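Local coordinates for tropomodulin (Caenorhabditis elegans, PDB 1PGV), which probably caps the pointed end of actin filaments, blocking their elongation and depolymerization, and is represented here by its C-terminal domain, at residues I82-A87 with F109-L114; E92-S97 with L119-V124. All coordinates share one frame; numbering follows the deposited sequence.

Interaction 1: residues I82-A87 with F109-L114; sequences ISDSEA and FLTPEL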
ATOM      1  N   ILE A  82      -4.856 -12.336  -5.127  1.00 24.92           N
ATOM      2  CA  ILE A  82      -4.948 -11.384  -6.227  1.00 23.40           C
ATOM      3  C   ILE A  82      -3.623 -11.314  -6.979  1.00 22.75           C
ATOM      4  O   ILE A  82      -2.567 -11.599  -6.419  1.00 21.83           O
ATOM      5  CB  ILE A  82      -5.320  -9.970  -5.736  1.00 23.97           C
ATOM      6  CG1 ILE A  82      -4.347  -9.520  -4.643  1.00 22.42           C
ATOM      7  CG2 ILE A  82      -6.757  -9.963  -5.229  1.00 24.90           C
ATOM      8  CD1 ILE A  82      -4.540  -8.078  -4.216  1.00 24.02           C
ATOM      9  N   SER A  83      -3.696 -10.954  -8.255  1.00 22.87           N
ATOM     10  CA  SER A  83      -2.507 -10.841  -9.096  1.00 24.12           C
ATOM     11  C   SER A  83      -2.436  -9.426  -9.656  1.00 23.04           C
ATOM     12  O   SER A  83      -3.286  -8.593  -9.356  1.00 23.32           O
ATOM     13  CB  SER A  83      -2.567 -11.853 -10.245  1.00 26.16           C
ATOM     14  OG  SER A  83      -3.565 -11.488 -11.179  1.00 31.48           O
ATOM     15  N   ASP A  84      -1.427  -9.152 -10.476  1.00 22.18           N
ATOM     16  CA  ASP A  84      -1.270  -7.822 -11.047  1.00 23.92           C
ATOM     17  C   ASP A  84      -2.522  -7.263 -11.714  1.00 25.49           C
ATOM     18  O   ASP A  84      -2.805  -6.071 -11.603  1.00 25.48           O
ATOM     19  CB  ASP A  84      -0.120  -7.808 -12.054  1.00 22.43           C
ATOM     20  CG  ASP A  84       1.238  -7.786 -11.389  1.00 22.68           C
ATOM     21  OD1 ASP A  84       1.311  -8.021 -10.160  1.00 23.18           O
ATOM     22  OD2 ASP A  84       2.235  -7.534 -12.098  1.00 20.61           O
ATOM     23  N   SER A  85      -3.271  -8.114 -12.406  1.00 27.87           N
ATOM     24  CA  SER A  85      -4.472  -7.653 -13.089  1.00 30.90           C
ATOM     25  C   SER A  85      -5.491  -7.020 -12.139  1.00 31.48           C
ATOM     26  O   SER A  85      -6.097  -6.001 -12.468  1.00 31.52           O
ATOM     27  CB  SER A  85      -5.108  -8.804 -13.879  1.00 32.55           C
ATOM     28  OG  SER A  85      -5.234  -9.970 -13.087  1.00 38.54           O
ATOM     29  N   GLU A  86      -5.666  -7.604 -10.958  1.00 30.33           N
ATOM     30  CA  GLU A  86      -6.617  -7.058  -9.991  1.00 31.92           C
ATOM     31  C   GLU A  86      -6.035  -5.916  -9.162  1.00 30.90           C
ATOM     32  O   GLU A  86      -6.758  -5.001  -8.768  1.00 32.19           O
ATOM     33  CB  GLU A  86      -7.114  -8.146  -9.029  1.00 32.70           C
ATOM     34  CG  GLU A  86      -7.917  -9.266  -9.668  1.00 34.81           C
ATOM     35  CD  GLU A  86      -7.039 -10.320 -10.310  1.00 36.51           C
ATOM     36  OE1 GLU A  86      -6.164 -10.871  -9.608  1.00 36.29           O
ATOM     37  OE2 GLU A  86      -7.231 -10.601 -11.511  1.00 35.12           O
ATOM     38  N   ALA A  87      -4.733  -5.966  -8.900  1.00 30.05           N
ATOM     39  CA  ALA A  87      -4.078  -4.949  -8.085  1.00 29.24           C
ATOM     40  C   ALA A  87      -3.627  -3.684  -8.813  1.00 29.46           C
ATOM     41  O   ALA A  87      -3.263  -2.694  -8.173  1.00 28.57           O
ATOM     42  CB  ALA A  87      -2.896  -5.570  -7.348  1.00 28.95           C
ATOM     43  N   PHE A 109      -0.085 -12.738  -5.311  1.00 20.19           N
ATOM     44  CA  PHE A 109       0.679 -13.100  -6.504  1.00 20.98           C
ATOM     45  C   PHE A 109       1.138 -11.868  -7.280  1.00 20.31           C
ATOM     46  O   PHE A 109       1.221 -11.890  -8.513  1.00 20.34           O
ATOM     47  CB  PHE A 109      -0.177 -13.992  -7.409  1.00 20.99           C
ATOM     48  CG  PHE A 109      -0.581 -15.287  -6.767  1.00 21.38           C
ATOM     49  CD1 PHE A 109       0.303 -16.361  -6.719  1.00 22.49           C
ATOM     50  CD2 PHE A 109      -1.833 -15.422  -6.175  1.00 22.50           C
ATOM     51  CE1 PHE A 109      -0.050 -17.553  -6.086  1.00 22.97           C
ATOM     52  CE2 PHE A 109      -2.199 -16.608  -5.539  1.00 23.58           C
ATOM     53  CZ  PHE A 109      -1.306 -17.675  -5.494  1.00 23.61           C
ATOM     54  N   LEU A 110       1.445 -10.796  -6.559  1.00 19.48           N
ATOM     55  CA  LEU A 110       1.887  -9.561  -7.194  1.00 18.99           C
ATOM     56  C   LEU A 110       3.351  -9.648  -7.614  1.00 19.22           C
ATOM     57  O   LEU A 110       4.173 -10.235  -6.916  1.00 18.45           O
ATOM     58  CB  LEU A 110       1.686  -8.382  -6.238  1.00 19.71           C
ATOM     59  CG  LEU A 110       0.255  -8.215  -5.725  1.00 21.37           C
ATOM     60  CD1 LEU A 110       0.161  -6.932  -4.905  1.00 18.25           C
ATOM     61  CD2 LEU A 110      -0.714  -8.160  -6.904  1.00 22.28           C
ATOM     62  N   THR A 111       3.672  -9.057  -8.760  1.00 18.52           N
ATOM     63  CA  THR A 111       5.039  -9.086  -9.272  1.00 18.72           C
ATOM     64  C   THR A 111       5.896  -7.964  -8.705  1.00 19.66           C
ATOM     65  O   THR A 111       5.383  -6.915  -8.316  1.00 17.29           O
ATOM     66  CB  THR A 111       5.068  -8.949 -10.804  1.00 20.18           C
ATOM     67  OG1 THR A 111       4.632  -7.635 -11.171  1.00 20.34           O
ATOM     68  CG2 THR A 111       4.158  -9.980 -11.446  1.00 21.38           C
ATOM     69  N   PRO A 112       7.222  -8.170  -8.661  1.00 19.13           N
ATOM     70  CA  PRO A 112       8.143  -7.155  -8.141  1.00 19.86           C
ATOM     71  C   PRO A 112       7.971  -5.827  -8.868  1.00 20.48           C
ATOM     72  O   PRO A 112       8.048  -4.757  -8.261  1.00 20.80           O
ATOM     73  CB  PRO A 112       9.514  -7.776  -8.396  1.00 20.67           C
ATOM     74  CG  PRO A 112       9.250  -9.235  -8.217  1.00 19.91           C
ATOM     75  CD  PRO A 112       7.941  -9.421  -8.964  1.00 20.82           C
ATOM     76  N   GLU A 113       7.733  -5.900 -10.176  1.00 20.52           N
ATOM     77  CA  GLU A 113       7.562  -4.702 -10.987  1.00 21.58           C
ATOM     78  C   GLU A 113       6.337  -3.899 -10.566  1.00 20.48           C
ATOM     79  O   GLU A 113       6.384  -2.672 -10.497  1.00 19.79           O
ATOM     80  CB  GLU A 113       7.430  -5.072 -12.470  1.00 25.26           C
ATOM     81  CG  GLU A 113       8.651  -5.762 -13.070  1.00 31.49           C
ATOM     82  CD  GLU A 113       8.993  -7.070 -12.378  1.00 33.04           C
ATOM     83  OE1 GLU A 113       8.084  -7.901 -12.172  1.00 31.39           O
ATOM     84  OE2 GLU A 113      10.179  -7.269 -12.048  1.00 37.70           O
ATOM     85  N   LEU A 114       5.233  -4.586 -10.298  1.00 19.26           N
ATOM     86  CA  LEU A 114       4.026  -3.878  -9.893  1.00 19.53           C
ATOM     87  C   LEU A 114       4.234  -3.259  -8.512  1.00 18.44           C
ATOM     88  O   LEU A 114       3.842  -2.116  -8.277  1.00 19.03           O
ATOM     89  CB  LEU A 114       2.820  -4.817  -9.867  1.00 20.31           C
ATOM     90  CG  LEU A 114       1.509  -4.137  -9.454  1.00 23.17           C
ATOM     91  CD1 LEU A 114       1.266  -2.900 -10.305  1.00 21.91           C
ATOM     92  CD2 LEU A 114       0.362  -5.121  -9.592  1.00 24.95           C
TER
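Asp84 and Thr111 meet in a two-pronged bond that ties together the N-terminal ends of helices 84-87 and 112-121, neighbours along a leucine-rich-repeat-like solenoid of alternating parallel strands and helices. The two side chains cross at about a right angle. Asp84 OD1 accepts the backbone N-H of Thr111 (N to OD1 2.9 Å), while OD2 takes the hydroxyl proton of Thr111 through its syn lone pair (OG1 to OD2 2.6 Å). The short branch of an aspartate suits this place. Its CG stands on the side of its own backbone N (chi1 -77°), and from there the two oxygens make the reach to Thr111. The positive end of the helix 112-121 dipole is likely to steady the negative charge. Leu114 comes tip to tip with the same group, and its CD2 lies 3.1 Å from Asp84 OD1, a tight fit.

Beside the polar bridge the contact turns apolar. Ala87 CB is only 3.4 Å from Leu110 CD2, closer than usual for two carbons, and a small side chain suits a position packed this closely. Leu114 CD2 lies 4.0 Å from Ala87 CB. One backbone bond joins the loops leading in, from Phe109 N to Ile82 O (2.9 Å).

The second shell sets these groups. Thr111 is the N-cap of helix 112-121: the hydroxyl that donates to Asp84 also accepts from Leu114 N, which fixes its rotation. Gln136 OE1 takes the N-H of Leu110, and Asn108 OD1 that of Ile82. Ser83 is the N-cap of helix 84-87, and Glu86 OE1 receives both Ser83 N (2.8 Å) and Ser83 OG (3.1 Å), from the same face of the carboxylate plane.

Interaction 2: residues E92-S97 with L119-V124; sequences ELIETS and LRSTLV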
ATOM      1  N   GLU A  92      -4.088   3.985  -8.998  1.00 18.50           N
ATOM      2  CA  GLU A  92      -4.940   5.170  -8.974  1.00 18.90           C
ATOM      3  C   GLU A  92      -5.314   5.525  -7.534  1.00 19.24           C
ATOM      4  O   GLU A  92      -5.278   6.694  -7.144  1.00 18.62           O
ATOM      5  CB  GLU A  92      -6.222   4.945  -9.778  1.00 22.12           C
ATOM      6  CG  GLU A  92      -6.993   6.231 -10.034  1.00 27.39           C
ATOM      7  CD  GLU A  92      -8.386   5.995 -10.586  1.00 32.29           C
ATOM      8  OE1 GLU A  92      -8.565   5.042 -11.372  1.00 33.86           O
ATOM      9  OE2 GLU A  92      -9.301   6.775 -10.243  1.00 35.08           O
ATOM     10  N   LEU A  93      -5.669   4.510  -6.756  1.00 19.35           N
ATOM     11  CA  LEU A  93      -6.053   4.719  -5.356  1.00 18.99           C
ATOM     12  C   LEU A  93      -4.949   5.419  -4.569  1.00 19.07           C
ATOM     13  O   LEU A  93      -5.184   6.443  -3.914  1.00 18.93           O
ATOM     14  CB  LEU A  93      -6.373   3.381  -4.686  1.00 19.70           C
ATOM     15  CG  LEU A  93      -6.675   3.484  -3.185  1.00 19.53           C
ATOM     16  CD1 LEU A  93      -7.882   4.374  -2.985  1.00 19.61           C
ATOM     17  CD2 LEU A  93      -6.918   2.104  -2.597  1.00 20.76           C
ATOM     18  N   ILE A  94      -3.744   4.861  -4.636  1.00 18.26           N
ATOM     19  CA  ILE A  94      -2.599   5.417  -3.927  1.00 16.46           C
ATOM     20  C   ILE A  94      -2.283   6.842  -4.360  1.00 17.13           C
ATOM     21  O   ILE A  94      -2.061   7.717  -3.524  1.00 16.37           O
ATOM     22  CB  ILE A  94      -1.343   4.529  -4.133  1.00 15.80           C
ATOM     23  CG1 ILE A  94      -1.597   3.144  -3.538  1.00 15.16           C
ATOM     24  CG2 ILE A  94      -0.116   5.175  -3.493  1.00 18.53           C
ATOM     25  CD1 ILE A  94      -0.492   2.129  -3.821  1.00 15.97           C
ATOM     26  N   GLU A  95      -2.262   7.085  -5.669  1.00 17.05           N
ATOM     27  CA  GLU A  95      -1.946   8.419  -6.162  1.00 18.53           C
ATOM     28  C   GLU A  95      -3.036   9.453  -5.918  1.00 19.75           C
ATOM     29  O   GLU A  95      -2.766  10.653  -5.939  1.00 21.29           O
ATOM     30  CB  GLU A  95      -1.621   8.365  -7.660  1.00 19.81           C
ATOM     31  CG  GLU A  95      -0.374   7.562  -7.966  1.00 20.44           C
ATOM     32  CD  GLU A  95      -0.020   7.565  -9.443  1.00 24.45           C
ATOM     33  OE1 GLU A  95      -0.706   8.262 -10.221  1.00 24.53           O
ATOM     34  OE2 GLU A  95       0.944   6.870  -9.816  1.00 24.79           O
ATOM     35  N   THR A  96      -4.257   8.991  -5.668  1.00 19.12           N
ATOM     36  CA  THR A  96      -5.389   9.887  -5.452  1.00 22.43           C
ATOM     37  C   THR A  96      -5.741  10.159  -3.990  1.00 21.11           C
ATOM     38  O   THR A  96      -6.076  11.289  -3.626  1.00 19.55           O
ATOM     39  CB  THR A  96      -6.664   9.336  -6.126  1.00 23.34           C
ATOM     40  OG1 THR A  96      -6.466   9.255  -7.542  1.00 30.02           O
ATOM     41  CG2 THR A  96      -7.859  10.242  -5.837  1.00 29.03           C
ATOM     42  N   SER A  97      -5.659   9.127  -3.160  1.00 18.96           N
ATOM     43  CA  SER A  97      -6.040   9.244  -1.750  1.00 19.54           C
ATOM     44  C   SER A  97      -5.216  10.135  -0.826  1.00 19.97           C
ATOM     45  O   SER A  97      -3.994  10.036  -0.771  1.00 21.16           O
ATOM     46  CB  SER A  97      -6.121   7.851  -1.121  1.00 18.42           C
ATOM     47  OG  SER A  97      -6.516   7.940   0.246  1.00 18.26           O
ATOM     48  N   LEU A 119       4.820   1.400  -4.793  1.00 14.73           N
ATOM     49  CA  LEU A 119       5.620   2.193  -3.859  1.00 14.96           C
ATOM     50  C   LEU A 119       5.994   3.551  -4.439  1.00 14.80           C
ATOM     51  O   LEU A 119       6.003   4.556  -3.735  1.00 16.85           O
ATOM     52  CB  LEU A 119       6.895   1.445  -3.455  1.00 15.55           C
ATOM     53  CG  LEU A 119       6.861   0.670  -2.138  1.00 18.43           C
ATOM     54  CD1 LEU A 119       8.155  -0.110  -1.979  1.00 18.97           C
ATOM     55  CD2 LEU A 119       6.683   1.646  -0.969  1.00 16.02           C
ATOM     56  N   ARG A 120       6.306   3.604  -5.730  1.00 15.56           N
ATOM     57  CA  ARG A 120       6.661   4.885  -6.314  1.00 15.52           C
ATOM     58  C   ARG A 120       5.435   5.805  -6.333  1.00 16.20           C
ATOM     59  O   ARG A 120       5.557   7.024  -6.192  1.00 16.59           O
ATOM     60  CB  ARG A 120       7.221   4.683  -7.732  1.00 17.50           C
ATOM     61  CG  ARG A 120       7.848   5.933  -8.338  1.00 19.57           C
ATOM     62  CD  ARG A 120       8.927   5.552  -9.352  1.00 19.13           C
ATOM     63  NE  ARG A 120      10.159   5.091  -8.714  1.00 16.97           N
ATOM     64  CZ  ARG A 120      11.171   5.890  -8.378  1.00 16.19           C
ATOM     65  NH1 ARG A 120      11.097   7.191  -8.623  1.00 17.43           N
ATOM     66  NH2 ARG A 120      12.263   5.391  -7.816  1.00 19.01           N
ATOM     67  N   SER A 121       4.250   5.225  -6.477  1.00 14.72           N
ATOM     68  CA  SER A 121       3.029   6.024  -6.505  1.00 15.31           C
ATOM     69  C   SER A 121       2.710   6.664  -5.154  1.00 15.70           C
ATOM     70  O   SER A 121       1.956   7.627  -5.091  1.00 16.38           O
ATOM     71  CB  SER A 121       1.839   5.177  -6.965  1.00 17.68           C
ATOM     72  OG  SER A 121       1.558   4.132  -6.054  0.50 21.25           O
ATOM     73  N   THR A 122       3.294   6.130  -4.087  1.00 13.56           N
ATOM     74  CA  THR A 122       3.052   6.670  -2.742  1.00 15.09           C
ATOM     75  C   THR A 122       3.594   8.094  -2.606  1.00 14.79           C
ATOM     76  O   THR A 122       3.251   8.819  -1.665  1.00 13.83           O
ATOM     77  CB  THR A 122       3.718   5.800  -1.653  1.00 16.58           C
ATOM     78  OG1 THR A 122       5.145   5.875  -1.777  1.00 15.02           O
ATOM     79  CG2 THR A 122       3.273   4.345  -1.783  1.00 15.86           C
ATOM     80  N   LEU A 123       4.428   8.504  -3.558  1.00 14.00           N
ATOM     81  CA  LEU A 123       5.027   9.830  -3.511  1.00 14.48           C
ATOM     82  C   LEU A 123       4.097  10.974  -3.884  1.00 17.19           C
ATOM     83  O   LEU A 123       4.361  12.126  -3.539  1.00 16.29           O
ATOM     84  CB  LEU A 123       6.268   9.877  -4.412  1.00 14.95           C
ATOM     85  CG  LEU A 123       7.422   8.964  -3.995  1.00 13.01           C
ATOM     86  CD1 LEU A 123       8.526   9.003  -5.065  1.00 14.87           C
ATOM     87  CD2 LEU A 123       7.978   9.417  -2.648  1.00 15.54           C
ATOM     88  N   VAL A 124       3.006  10.668  -4.572  1.00 16.38           N
ATOM     89  CA  VAL A 124       2.083  11.712  -4.991  1.00 17.17           C
ATOM     90  C   VAL A 124       1.437  12.456  -3.819  1.00 19.17           C
ATOM     91  O   VAL A 124       1.506  13.686  -3.747  1.00 19.09           O
ATOM     92  CB  VAL A 124       0.988  11.133  -5.902  1.00 18.11           C
ATOM     93  CG1 VAL A 124       0.029  12.233  -6.334  1.00 19.51           C
ATOM     94  CG2 VAL A 124       1.635  10.478  -7.124  1.00 19.79           C
TER
HETATM   95  O   HOH W   1       0.616   8.842  -3.187  1.00 17.27           O
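The carbonyl oxygen of Ser121, which faces Ile94 through a bridging water, accepts two donors: the N-H of Val124, closing a type I turn, and that water, 2.6 Å from Ser121 O. The water's other proton goes to Ile94 O at 2.9 Å. This single molecule thus links backbone carbonyls of 92-97 and 119-124, which share no direct hydrogen bond.

Beside the water the side chains pack closely. Ile94 CG2 is anti to the backbone N and presses on the turn, 3.6 Å from Thr122 CA and 3.9 Å from Thr122 CG2. A beta-branched residue suits the spot: CG2 meets Thr122 while the CG1-CD1 branch passes beside the Ser121 hydroxyl, an approach left doubtful because Ser121 is deposited in two conformers. In one of them OG bonds back to Leu118 O. The small serine is consistent with the close approach of the two segments.

Glu95 closes the solvent side. Its CG, anti to the carbonyl carbon (chi1 -64°), is 3.4 Å from Ser121 CB and 3.6 Å from Val124 CG2; the extended chain then carries OE2 on to within 3.4 Å of Ser121 CB. An alanine here would probably open a gap beside Ser121 CB and strip Val124 CG2 of part of its packing. The other valine methyl, CG1, sits 3.2 Å from Glu95 O.

The contact joins the C-terminal ends of helices 90-96 and 112-121, with strand 102-104 between them in the chain. On the far side, helix 143-155 continues the row: Leu119 packs on its Met149 and Ile153, and Arg120 forms a salt bridge with Asp148.

Helix 112-121 serves both contacts. Interaction 1 holds its N-terminal end against helix 84-87, and interaction 2 its C-terminal end against helix 90-96, which follows 84-87 in the chain. The two therefore fasten helix 112-121 to its neighbours at its two ends, with centres 16 Å apart and nearest atoms about 5 Å apart, without touching. Their segments alternate along the sequence, each pair separated by 21 residues that include strand 102-104. The bonding differs: interaction 1 has direct hydrogen bonds as well as apolar packing, interaction 2 a bridging water and side-chain packing. Neither contains a ligand; both are structural packing between neighbouring helices of the C-terminal domain.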